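Local coordinates for Ras-associated and pleckstrin homology domains-containing protein 1 (Homo sapiens, PDB 4GN1) that mediates localized membrane signals, is implicated in regulating lamellipodial dynamics, and targets EVL and VASP to the leading edge, at residues L6-H11 and N81-M86; R29-N34 and W47-T52; Q57-F62 and M86-K91. All coordinates share one frame; numbering follows the deposited sequence.

Interaction 1. Residues L6-H11 and N81-M86; sequences LVIRVH and NKLIFM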
loop_
_atom_site.group_PDB
_atom_site.type_symbol
_atom_site.label_atom_id
_atom_site.label_comp_id
_atom_site.label_asym_id
_atom_site.label_seq_id
_atom_site.Cartn_x
_atom_site.Cartn_y
_atom_site.Cartn_z
ATOM N N LEU A 6 -6.324 -23.351 8.491
ATOM C CA LEU A 6 -7.479 -22.672 7.880
ATOM C C LEU A 6 -7.481 -22.789 6.357
ATOM O O LEU A 6 -6.477 -22.508 5.706
ATOM C CB LEU A 6 -7.545 -21.194 8.292
ATOM C CG LEU A 6 -8.604 -20.325 7.591
ATOM C CD1 LEU A 6 -9.991 -20.448 8.203
ATOM C CD2 LEU A 6 -8.159 -18.872 7.632
ATOM N N VAL A 7 -8.624 -23.194 5.806
ATOM C CA VAL A 7 -8.853 -23.200 4.372
ATOM C C VAL A 7 -9.399 -21.849 3.911
ATOM O O VAL A 7 -10.477 -21.434 4.312
ATOM C CB VAL A 7 -9.777 -24.351 3.932
ATOM C CG1 VAL A 7 -9.719 -24.522 2.420
ATOM C CG2 VAL A 7 -9.367 -25.662 4.601
ATOM N N ILE A 8 -8.609 -21.150 3.098
ATOM C CA ILE A 8 -9.020 -19.895 2.485
ATOM C C ILE A 8 -9.471 -20.126 1.043
ATOM O O ILE A 8 -9.121 -21.132 0.430
ATOM C CB ILE A 8 -7.879 -18.849 2.515
ATOM C CG1 ILE A 8 -6.681 -19.330 1.694
ATOM C CG2 ILE A 8 -7.457 -18.600 3.951
ATOM C CD1 ILE A 8 -5.647 -18.264 1.427
ATOM N N ARG A 9 -10.265 -19.198 0.525
ATOM C CA ARG A 9 -10.646 -19.206 -0.882
ATOM C C ARG A 9 -9.976 -18.031 -1.552
ATOM O O ARG A 9 -10.068 -16.909 -1.069
ATOM C CB ARG A 9 -12.163 -19.102 -1.064
ATOM C CG ARG A 9 -12.639 -19.398 -2.476
ATOM C CD ARG A 9 -14.119 -19.752 -2.495
ATOM N NE ARG A 9 -14.987 -18.579 -2.396
ATOM C CZ ARG A 9 -15.519 -17.943 -3.447
ATOM N NH1 ARG A 9 -15.271 -18.376 -4.691
ATOM N NH2 ARG A 9 -16.315 -16.879 -3.264
ATOM N N VAL A 10 -9.317 -18.311 -2.671
ATOM C CA VAL A 10 -8.522 -17.321 -3.386
ATOM C C VAL A 10 -9.029 -17.188 -4.813
ATOM O O VAL A 10 -9.184 -18.198 -5.513
ATOM C CB VAL A 10 -7.014 -17.706 -3.434
ATOM C CG1 VAL A 10 -6.211 -16.616 -4.102
ATOM C CG2 VAL A 10 -6.456 -17.921 -2.045
ATOM N N HIS A 11 -9.268 -15.948 -5.238
ATOM C CA HIS A 11 -9.590 -15.659 -6.643
ATOM C C HIS A 11 -8.377 -15.509 -7.495
ATOM O O HIS A 11 -7.476 -14.729 -7.187
ATOM C CB HIS A 11 -10.523 -14.466 -6.766
ATOM C CG HIS A 11 -11.843 -14.684 -6.071
ATOM N ND1 HIS A 11 -11.978 -14.605 -4.721
ATOM C CD2 HIS A 11 -13.081 -15.053 -6.568
ATOM C CE1 HIS A 11 -13.248 -14.884 -4.385
ATOM N NE2 HIS A 11 -13.924 -15.156 -5.517
ATOM N N ASN A 81 -15.222 -9.554 1.779
ATOM C CA ASN A 81 -13.852 -9.335 1.339
ATOM C C ASN A 81 -13.341 -10.523 0.512
ATOM O O ASN A 81 -13.694 -11.670 0.778
ATOM C CB ASN A 81 -12.943 -9.140 2.560
ATOM C CG ASN A 81 -13.209 -7.836 3.293
ATOM O OD1 ASN A 81 -13.977 -6.982 2.827
ATOM N ND2 ASN A 81 -12.560 -7.677 4.441
ATOM N N LYS A 82 -12.503 -10.242 -0.474
ATOM C CA LYS A 82 -11.915 -11.295 -1.292
ATOM C C LYS A 82 -10.394 -11.298 -1.184
ATOM O O LYS A 82 -9.757 -10.261 -0.928
ATOM C CB LYS A 82 -12.298 -11.106 -2.759
ATOM C CG LYS A 82 -13.782 -11.153 -3.038
ATOM C CD LYS A 82 -14.021 -11.035 -4.536
ATOM C CE LYS A 82 -15.490 -11.254 -4.903
ATOM N NZ LYS A 82 -15.725 -10.955 -6.355
ATOM N N LEU A 83 -9.822 -12.474 -1.379
ATOM C CA LEU A 83 -8.404 -12.616 -1.545
ATOM C C LEU A 83 -8.192 -12.830 -3.025
ATOM O O LEU A 83 -8.977 -13.535 -3.677
ATOM C CB LEU A 83 -7.901 -13.808 -0.754
ATOM C CG LEU A 83 -7.142 -13.593 0.565
ATOM C CD1 LEU A 83 -7.483 -12.297 1.287
ATOM C CD2 LEU A 83 -7.276 -14.783 1.498
ATOM N N ILE A 84 -7.149 -12.202 -3.561
ATOM C CA ILE A 84 -6.856 -12.312 -4.968
ATOM C C ILE A 84 -5.371 -12.574 -5.206
ATOM O O ILE A 84 -4.502 -11.823 -4.743
ATOM C CB ILE A 84 -7.296 -11.057 -5.761
ATOM C CG1 ILE A 84 -8.696 -10.610 -5.343
ATOM C CG2 ILE A 84 -7.255 -11.342 -7.258
ATOM C CD1 ILE A 84 -9.282 -9.470 -6.161
ATOM N N PHE A 85 -5.106 -13.627 -5.976
ATOM C CA PHE A 85 -3.767 -14.011 -6.352
ATOM C C PHE A 85 -3.532 -13.576 -7.784
ATOM O O PHE A 85 -4.123 -14.128 -8.692
ATOM C CB PHE A 85 -3.629 -15.518 -6.209
ATOM C CG PHE A 85 -2.345 -16.064 -6.729
ATOM C CD1 PHE A 85 -1.145 -15.794 -6.082
ATOM C CD2 PHE A 85 -2.334 -16.860 -7.843
ATOM C CE1 PHE A 85 0.046 -16.316 -6.554
ATOM C CE2 PHE A 85 -1.149 -17.388 -8.323
ATOM C CZ PHE A 85 0.040 -17.120 -7.681
ATOM N N MET A 86 -2.695 -12.560 -7.966
ATOM C CA MET A 86 -2.379 -11.979 -9.288
ATOM C C MET A 86 -1.007 -11.308 -9.268
ATOM O O MET A 86 -0.503 -10.950 -8.219
ATOM C CB MET A 86 -3.421 -10.928 -9.702
ATOM C CG MET A 86 -3.638 -9.822 -8.673
ATOM S SD MET A 86 -5.037 -8.726 -9.047
ATOM C CE MET A 86 -4.748 -8.453 -10.805
HETATM O O HOH W 1 -11.437 -14.550 -1.730
#
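Ile8, well before the two strands come into hydrogen-bonding range, already touches the other segment: its CD1 lies 3.8 Å from Leu83 CD2, the two side chains crossing at about a right angle. Both are branched aliphatic residues that also rest on Leu72 of helix 68-72, so they belong to the apolar face of the sheet. At Arg9 the backbones are still splayed, and a water fills the bridging role, donating to Arg9 O and accepting from Leu83 N at 2.7 Å. The Arg9 side chain runs to Ser17 instead, with one face of its guanidinium turned to His11 CE1. Val10 returns to the apolar face; CG1, set anti to its backbone N (chi1 -176°), packs 3.5 Å from Phe85 CB, while the Phe85 ring continues on to helix 28-39. His11 makes the parallel pairing proper. Its N donates to Leu83 O at 2.9 Å, and its O accepts from Phe85 N at 2.9 Å, so one residue is gripped by two on either side of Ile84. The imidazole, on the face opposite Val10, carries Lys82 CD over one side in a CH-pi contact, 4.1 Å from the ring centroid. Leu83 O lies at the ring edge. These two parallel strands are the central pair of the ubiquitin-like Ras-associating domain. Two weak bonds from ND1, to Leu83 O and to the water, are consistent with a proton there, and Lys82 NZ, 4.6 Å from His11 NE2, would tend to disfavour a second one.

Interaction 2. Residues R29-N34 and W47-T52; sequences RQVLDN and WSLVET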
loop_
_atom_site.group_PDB
_atom_site.type_symbol
_atom_site.label_atom_id
_atom_site.label_comp_id
_atom_site.label_asym_id
_atom_site.label_seq_id
_atom_site.Cartn_x
_atom_site.Cartn_y
_atom_site.Cartn_z
ATOM N N ARG A 29 4.214 -14.496 2.145
ATOM C CA ARG A 29 5.300 -15.078 1.346
ATOM C C ARG A 29 5.157 -16.582 1.276
ATOM O O ARG A 29 5.120 -17.149 0.193
ATOM C CB ARG A 29 6.682 -14.684 1.915
ATOM C CG ARG A 29 7.880 -15.506 1.427
ATOM C CD ARG A 29 7.958 -15.632 -0.102
ATOM N NE ARG A 29 7.791 -14.344 -0.777
ATOM C CZ ARG A 29 7.319 -14.187 -2.013
ATOM N NH1 ARG A 29 6.966 -15.237 -2.730
ATOM N NH2 ARG A 29 7.193 -12.964 -2.543
ATOM N N GLN A 30 5.056 -17.232 2.421
ATOM C CA GLN A 30 4.851 -18.679 2.447
ATOM C C GLN A 30 3.589 -19.154 1.736
ATOM O O GLN A 30 3.605 -20.191 1.094
ATOM C CB GLN A 30 4.851 -19.193 3.879
ATOM C CG GLN A 30 6.246 -19.313 4.460
ATOM C CD GLN A 30 6.232 -19.555 5.942
ATOM O OE1 GLN A 30 5.799 -18.702 6.738
ATOM N NE2 GLN A 30 6.724 -20.717 6.333
ATOM N N VAL A 31 2.504 -18.406 1.887
ATOM C CA VAL A 31 1.241 -18.707 1.242
ATOM C C VAL A 31 1.351 -18.527 -0.256
ATOM O O VAL A 31 0.910 -19.385 -1.008
ATOM C CB VAL A 31 0.121 -17.811 1.816
ATOM C CG1 VAL A 31 -1.108 -17.787 0.917
ATOM C CG2 VAL A 31 -0.192 -18.238 3.255
ATOM N N LEU A 32 1.959 -17.430 -0.693
ATOM C CA LEU A 32 2.239 -17.230 -2.117
ATOM C C LEU A 32 3.130 -18.317 -2.734
ATOM O O LEU A 32 2.883 -18.761 -3.868
ATOM C CB LEU A 32 2.883 -15.867 -2.348
ATOM C CG LEU A 32 1.935 -14.664 -2.269
ATOM C CD1 LEU A 32 2.759 -13.390 -2.256
ATOM C CD2 LEU A 32 0.951 -14.634 -3.422
ATOM N N ASP A 33 4.161 -18.752 -2.008
ATOM C CA ASP A 33 5.004 -19.837 -2.523
ATOM C C ASP A 33 4.176 -21.086 -2.815
ATOM O O ASP A 33 4.399 -21.784 -3.835
ATOM C CB ASP A 33 6.211 -20.114 -1.631
ATOM C CG ASP A 33 7.233 -18.984 -1.663
ATOM O OD1 ASP A 33 7.200 -18.108 -2.525
ATOM O OD2 ASP A 33 8.111 -18.939 -0.807
ATOM N N ASN A 34 3.190 -21.342 -1.960
ATOM C CA ASN A 34 2.256 -22.440 -2.183
ATOM C C ASN A 34 1.321 -22.183 -3.354
ATOM O O ASN A 34 1.146 -23.049 -4.201
ATOM C CB ASN A 34 1.469 -22.771 -0.907
ATOM C CG ASN A 34 2.325 -23.459 0.128
ATOM O OD1 ASN A 34 3.397 -23.973 -0.186
ATOM N ND2 ASN A 34 1.880 -23.455 1.371
ATOM N N TRP A 47 4.210 -11.942 -8.199
ATOM C CA TRP A 47 3.005 -12.610 -7.710
ATOM C C TRP A 47 2.640 -12.068 -6.368
ATOM O O TRP A 47 3.483 -11.946 -5.486
ATOM C CB TRP A 47 3.151 -14.133 -7.694
ATOM C CG TRP A 47 3.170 -14.665 -9.105
ATOM C CD1 TRP A 47 4.276 -15.067 -9.841
ATOM C CD2 TRP A 47 2.035 -14.794 -10.029
ATOM N NE1 TRP A 47 3.910 -15.449 -11.114
ATOM C CE2 TRP A 47 2.587 -15.316 -11.289
ATOM C CE3 TRP A 47 0.670 -14.565 -9.936
ATOM C CZ2 TRP A 47 1.790 -15.577 -12.392
ATOM C CZ3 TRP A 47 -0.130 -14.838 -11.055
ATOM C CH2 TRP A 47 0.419 -15.333 -12.254
ATOM N N SER A 48 1.377 -11.705 -6.216
ATOM C CA SER A 48 0.940 -10.965 -5.059
ATOM C C SER A 48 -0.356 -11.521 -4.508
ATOM O O SER A 48 -1.139 -12.150 -5.215
ATOM C CB SER A 48 0.733 -9.499 -5.447
ATOM O OG SER A 48 1.948 -8.907 -5.913
ATOM N N LEU A 49 -0.579 -11.274 -3.236
ATOM C CA LEU A 49 -1.845 -11.585 -2.636
ATOM C C LEU A 49 -2.457 -10.250 -2.284
ATOM O O LEU A 49 -1.837 -9.392 -1.614
ATOM C CB LEU A 49 -1.679 -12.464 -1.404
ATOM C CG LEU A 49 -2.929 -13.213 -0.935
ATOM C CD1 LEU A 49 -3.424 -14.285 -1.918
ATOM C CD2 LEU A 49 -2.649 -13.835 0.423
ATOM N N VAL A 50 -3.675 -10.076 -2.769
ATOM C CA VAL A 50 -4.375 -8.820 -2.687
ATOM C C VAL A 50 -5.671 -9.072 -1.920
ATOM O O VAL A 50 -6.351 -10.080 -2.171
ATOM C CB VAL A 50 -4.696 -8.347 -4.121
ATOM C CG1 VAL A 50 -5.507 -7.061 -4.112
ATOM C CG2 VAL A 50 -3.418 -8.209 -4.950
ATOM N N GLU A 51 -6.012 -8.180 -0.983
ATOM C CA GLU A 51 -7.339 -8.242 -0.332
ATOM C C GLU A 51 -8.200 -7.084 -0.794
ATOM O O GLU A 51 -7.680 -5.981 -1.005
ATOM C CB GLU A 51 -7.248 -8.298 1.214
ATOM C CG GLU A 51 -6.821 -7.015 1.925
ATOM C CD GLU A 51 -6.746 -7.150 3.442
ATOM O OE1 GLU A 51 -5.995 -6.387 4.067
ATOM O OE2 GLU A 51 -7.413 -8.015 4.032
ATOM N N THR A 52 -9.490 -7.337 -1.006
ATOM C CA THR A 52 -10.417 -6.240 -1.181
ATOM C C THR A 52 -11.139 -6.028 0.147
ATOM O O THR A 52 -11.379 -7.002 0.879
ATOM C CB THR A 52 -11.467 -6.468 -2.306
ATOM O OG1 THR A 52 -12.379 -7.515 -1.923
ATOM C CG2 THR A 52 -10.808 -6.755 -3.675
HETATM O O HOH W 2 5.873 -13.590 -5.182
#
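Trp47 O receives a hydrogen bond from a water at 2.9 Å, and that water in turn accepts from Arg29 NH2 at 3.0 Å, giving helix and strand a polar link through solvent; Lys91 NZ also donates to Trp47 O. Arginine suits this place because its several N-H groups serve different partners: NH1 forms a salt bridge with Asp33 OD1 at 2.9 Å, one helical turn on, meeting it on the syn side but well out of the carboxylate plane, while the oxygen lies in the guanidinium plane; NH2 also pairs with Asp64. Beside this polar edge the contact is aliphatic. Leu32 points from the helix to the strand, and its two methyls rest side by side on the strand backbone, CD1 lying 3.6 Å from Trp47 O and CD2 3.5 Å from Ser48 C. The same CD2 reaches Leu49 CB at 4.0 Å. Val31 adds a looser touch, CG1 to Leu49 CD2 at 4.3 Å. The axes of the two short segments pass 8.8 Å apart, at 116° between their directions. This is the packing of the ubiquitin-like fold, a helix laid over the concave face of its sheet. Leu49 also meets Val28 and Leu35 of helix 28-39, Leu32 touches Phe85, and strand 47-53 lies between strands 83-87 and 58-61.

Interaction 3. Residues Q57-F62 and M86-K91; sequences QMERIF and MERIEK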
loop_
_atom_site.group_PDB
_atom_site.type_symbol
_atom_site.label_atom_id
_atom_site.label_comp_id
_atom_site.label_asym_id
_atom_site.label_seq_id
_atom_site.Cartn_x
_atom_site.Cartn_y
_atom_site.Cartn_z
ATOM N N GLN A 57 -14.946 -0.690 -1.068
ATOM C CA GLN A 57 -14.523 -0.705 -2.465
ATOM C C GLN A 57 -13.055 -0.259 -2.649
ATOM O O GLN A 57 -12.740 0.637 -3.427
ATOM C CB GLN A 57 -15.503 0.118 -3.321
ATOM C CG GLN A 57 -15.675 -0.365 -4.753
ATOM C CD GLN A 57 -16.672 0.478 -5.546
ATOM O OE1 GLN A 57 -17.884 0.365 -5.355
ATOM N NE2 GLN A 57 -16.166 1.326 -6.440
ATOM N N MET A 58 -12.155 -0.905 -1.928
ATOM C CA MET A 58 -10.743 -0.597 -2.053
ATOM C C MET A 58 -9.916 -1.881 -1.917
ATOM O O MET A 58 -10.456 -2.953 -1.631
ATOM C CB MET A 58 -10.349 0.455 -0.996
ATOM C CG MET A 58 -10.579 -0.030 0.423
ATOM S SD MET A 58 -10.173 1.152 1.714
ATOM C CE MET A 58 -11.680 2.114 1.752
ATOM N N GLU A 59 -8.606 -1.798 -2.104
ATOM C CA GLU A 59 -7.821 -3.021 -2.043
ATOM C C GLU A 59 -6.376 -2.742 -1.692
ATOM O O GLU A 59 -5.880 -1.656 -1.970
ATOM C CB GLU A 59 -7.886 -3.746 -3.385
ATOM C CG GLU A 59 -7.166 -2.998 -4.489
ATOM C CD GLU A 59 -7.039 -3.785 -5.781
ATOM O OE1 GLU A 59 -7.965 -4.594 -6.098
ATOM O OE2 GLU A 59 -6.007 -3.553 -6.482
ATOM N N ARG A 60 -5.691 -3.709 -1.084
ATOM C CA ARG A 60 -4.258 -3.562 -0.901
ATOM C C ARG A 60 -3.520 -4.847 -1.184
ATOM O O ARG A 60 -4.063 -5.955 -1.022
ATOM C CB ARG A 60 -3.914 -3.035 0.504
ATOM C CG ARG A 60 -4.233 -3.941 1.690
ATOM C CD ARG A 60 -3.703 -3.350 3.023
ATOM N NE ARG A 60 -3.690 -4.353 4.092
ATOM C CZ ARG A 60 -2.579 -4.945 4.559
ATOM N NH1 ARG A 60 -1.374 -4.632 4.084
ATOM N NH2 ARG A 60 -2.668 -5.860 5.518
ATOM N N ILE A 61 -2.283 -4.693 -1.628
ATOM C CA ILE A 61 -1.373 -5.807 -1.731
ATOM C C ILE A 61 -0.737 -5.983 -0.358
ATOM O O ILE A 61 -0.130 -5.059 0.164
ATOM C CB ILE A 61 -0.293 -5.534 -2.785
ATOM C CG1 ILE A 61 -0.937 -5.223 -4.129
ATOM C CG2 ILE A 61 0.704 -6.699 -2.883
ATOM C CD1 ILE A 61 -0.129 -4.269 -4.986
ATOM N N PHE A 62 -0.926 -7.152 0.246
ATOM C CA PHE A 62 -0.290 -7.478 1.521
ATOM C C PHE A 62 1.199 -7.382 1.345
ATOM O O PHE A 62 1.694 -7.685 0.260
ATOM C CB PHE A 62 -0.579 -8.924 1.904
ATOM C CG PHE A 62 -1.975 -9.168 2.356
ATOM C CD1 PHE A 62 -2.431 -8.641 3.547
ATOM C CD2 PHE A 62 -2.829 -9.936 1.597
ATOM C CE1 PHE A 62 -3.718 -8.876 3.978
ATOM C CE2 PHE A 62 -4.121 -10.185 2.029
ATOM C CZ PHE A 62 -4.560 -9.660 3.224
ATOM N N MET A 86 -2.695 -12.560 -7.966
ATOM C CA MET A 86 -2.379 -11.979 -9.288
ATOM C C MET A 86 -1.007 -11.308 -9.268
ATOM O O MET A 86 -0.503 -10.950 -8.219
ATOM C CB MET A 86 -3.421 -10.928 -9.702
ATOM C CG MET A 86 -3.638 -9.822 -8.673
ATOM S SD MET A 86 -5.037 -8.726 -9.047
ATOM C CE MET A 86 -4.748 -8.453 -10.805
ATOM N N GLU A 87 -0.413 -11.142 -10.436
ATOM C CA GLU A 87 0.810 -10.390 -10.566
ATOM C C GLU A 87 0.504 -8.927 -10.368
ATOM O O GLU A 87 -0.392 -8.377 -11.015
ATOM C CB GLU A 87 1.352 -10.560 -11.971
ATOM C CG GLU A 87 2.293 -11.721 -12.144
ATOM C CD GLU A 87 2.374 -12.104 -13.593
ATOM O OE1 GLU A 87 3.489 -12.094 -14.135
ATOM O OE2 GLU A 87 1.298 -12.385 -14.192
ATOM N N ARG A 88 1.229 -8.288 -9.467
ATOM C CA ARG A 88 1.113 -6.834 -9.333
ATOM C C ARG A 88 2.496 -6.203 -9.468
ATOM O O ARG A 88 3.387 -6.465 -8.660
ATOM C CB ARG A 88 0.438 -6.465 -8.007
ATOM C CG ARG A 88 -1.007 -6.972 -7.870
ATOM C CD ARG A 88 -1.979 -6.281 -8.817
ATOM N NE ARG A 88 -2.092 -4.864 -8.484
ATOM C CZ ARG A 88 -3.113 -4.304 -7.843
ATOM N NH1 ARG A 88 -4.167 -5.025 -7.497
ATOM N NH2 ARG A 88 -3.088 -3.001 -7.597
ATOM N N ILE A 89 2.707 -5.396 -10.497
ATOM C CA ILE A 89 4.032 -4.735 -10.621
ATOM C C ILE A 89 4.248 -3.699 -9.530
ATOM O O ILE A 89 5.373 -3.526 -9.074
ATOM C CB ILE A 89 4.332 -4.168 -12.034
ATOM C CG1 ILE A 89 3.421 -2.984 -12.387
ATOM C CG2 ILE A 89 4.275 -5.303 -13.064
ATOM C CD1 ILE A 89 3.649 -2.401 -13.771
ATOM N N GLU A 90 3.163 -3.066 -9.079
ATOM C CA GLU A 90 3.236 -2.098 -7.993
ATOM C C GLU A 90 4.028 -2.594 -6.775
ATOM O O GLU A 90 4.615 -1.776 -6.066
ATOM C CB GLU A 90 1.845 -1.683 -7.493
ATOM C CG GLU A 90 0.969 -0.936 -8.466
ATOM C CD GLU A 90 -0.198 -1.768 -8.970
ATOM O OE1 GLU A 90 -1.193 -1.163 -9.408
ATOM O OE2 GLU A 90 -0.136 -3.011 -8.932
ATOM N N LYS A 91 4.036 -3.909 -6.508
ATOM C CA LYS A 91 4.596 -4.399 -5.226
ATOM C C LYS A 91 6.087 -4.102 -5.073
ATOM O O LYS A 91 6.518 -3.608 -4.039
ATOM C CB LYS A 91 4.298 -5.900 -4.965
ATOM C CG LYS A 91 4.822 -6.378 -3.602
ATOM C CD LYS A 91 4.396 -7.802 -3.206
ATOM C CE LYS A 91 5.034 -8.897 -4.083
ATOM N NZ LYS A 91 4.669 -10.272 -3.644
#
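Ile61 packs on the aliphatic stem of Arg88, its CD1 3.8 Å from Arg88 CB and the two side chains crossing at a slant. Arg88 is bent at both chi2 and chi3 (-68° and -65°), which turns CD and then NE back from an extended course. The same Ile61 CD1 also lies over one face of the guanidinium, offset toward the rim. A branched aliphatic residue suits this spot, since it can cover a flat cation without competing for its N-H groups. On the other flank Ile61 CG2 meets Lys91 CD at 3.9 Å, using the methylene part of a buried lysine whose NZ goes to Trp47 O and Asp64. Within the ubiquitin-like Ras-associating domain, the short strand 58-61 and the turn leaving strand 83-87 thus meet across the face of intervening strand 47-53, whose Ser48 touches both Arg88 and Lys91. Against this carbon packing stand the charged tips, where the arginine probably offsets the repulsion between two carboxylates at its edge. Glu59 reaches Arg88 tip to tip, its carboxylate turned 39° to the guanidinium: NH1 donates to Glu59 OE2 at 2.6 Å, in its own guanidinium plane but from above the carboxylate plane, while NH2 adds only a weak bond to that oxygen. From Glu90, OE1 takes a weak bond from NH2, and OE2 accepts the NE hydrogen at 2.7 Å and 167°.

From the N terminus, strand 5-11 leads off, and the chain does not return to it until strand 83-87, where interaction 1 closes the longest of the three loops. Interaction 2 falls wholly within that loop, joining helix 28-39 to strand 47-53 after a short connection. Interaction 3 starts inside the same loop, at 57-62, but ends beyond it, at 86-91, so it crosses interaction 1 and follows interaction 2 in series. Strand 83-87 serves interactions 1 and 3, which share Met86, and is the neighbour of strand 47-53 of interaction 2. Together they tie the sheet of the Ras-associating domain to helix 28-39 and to the segment that follows strand 83-87.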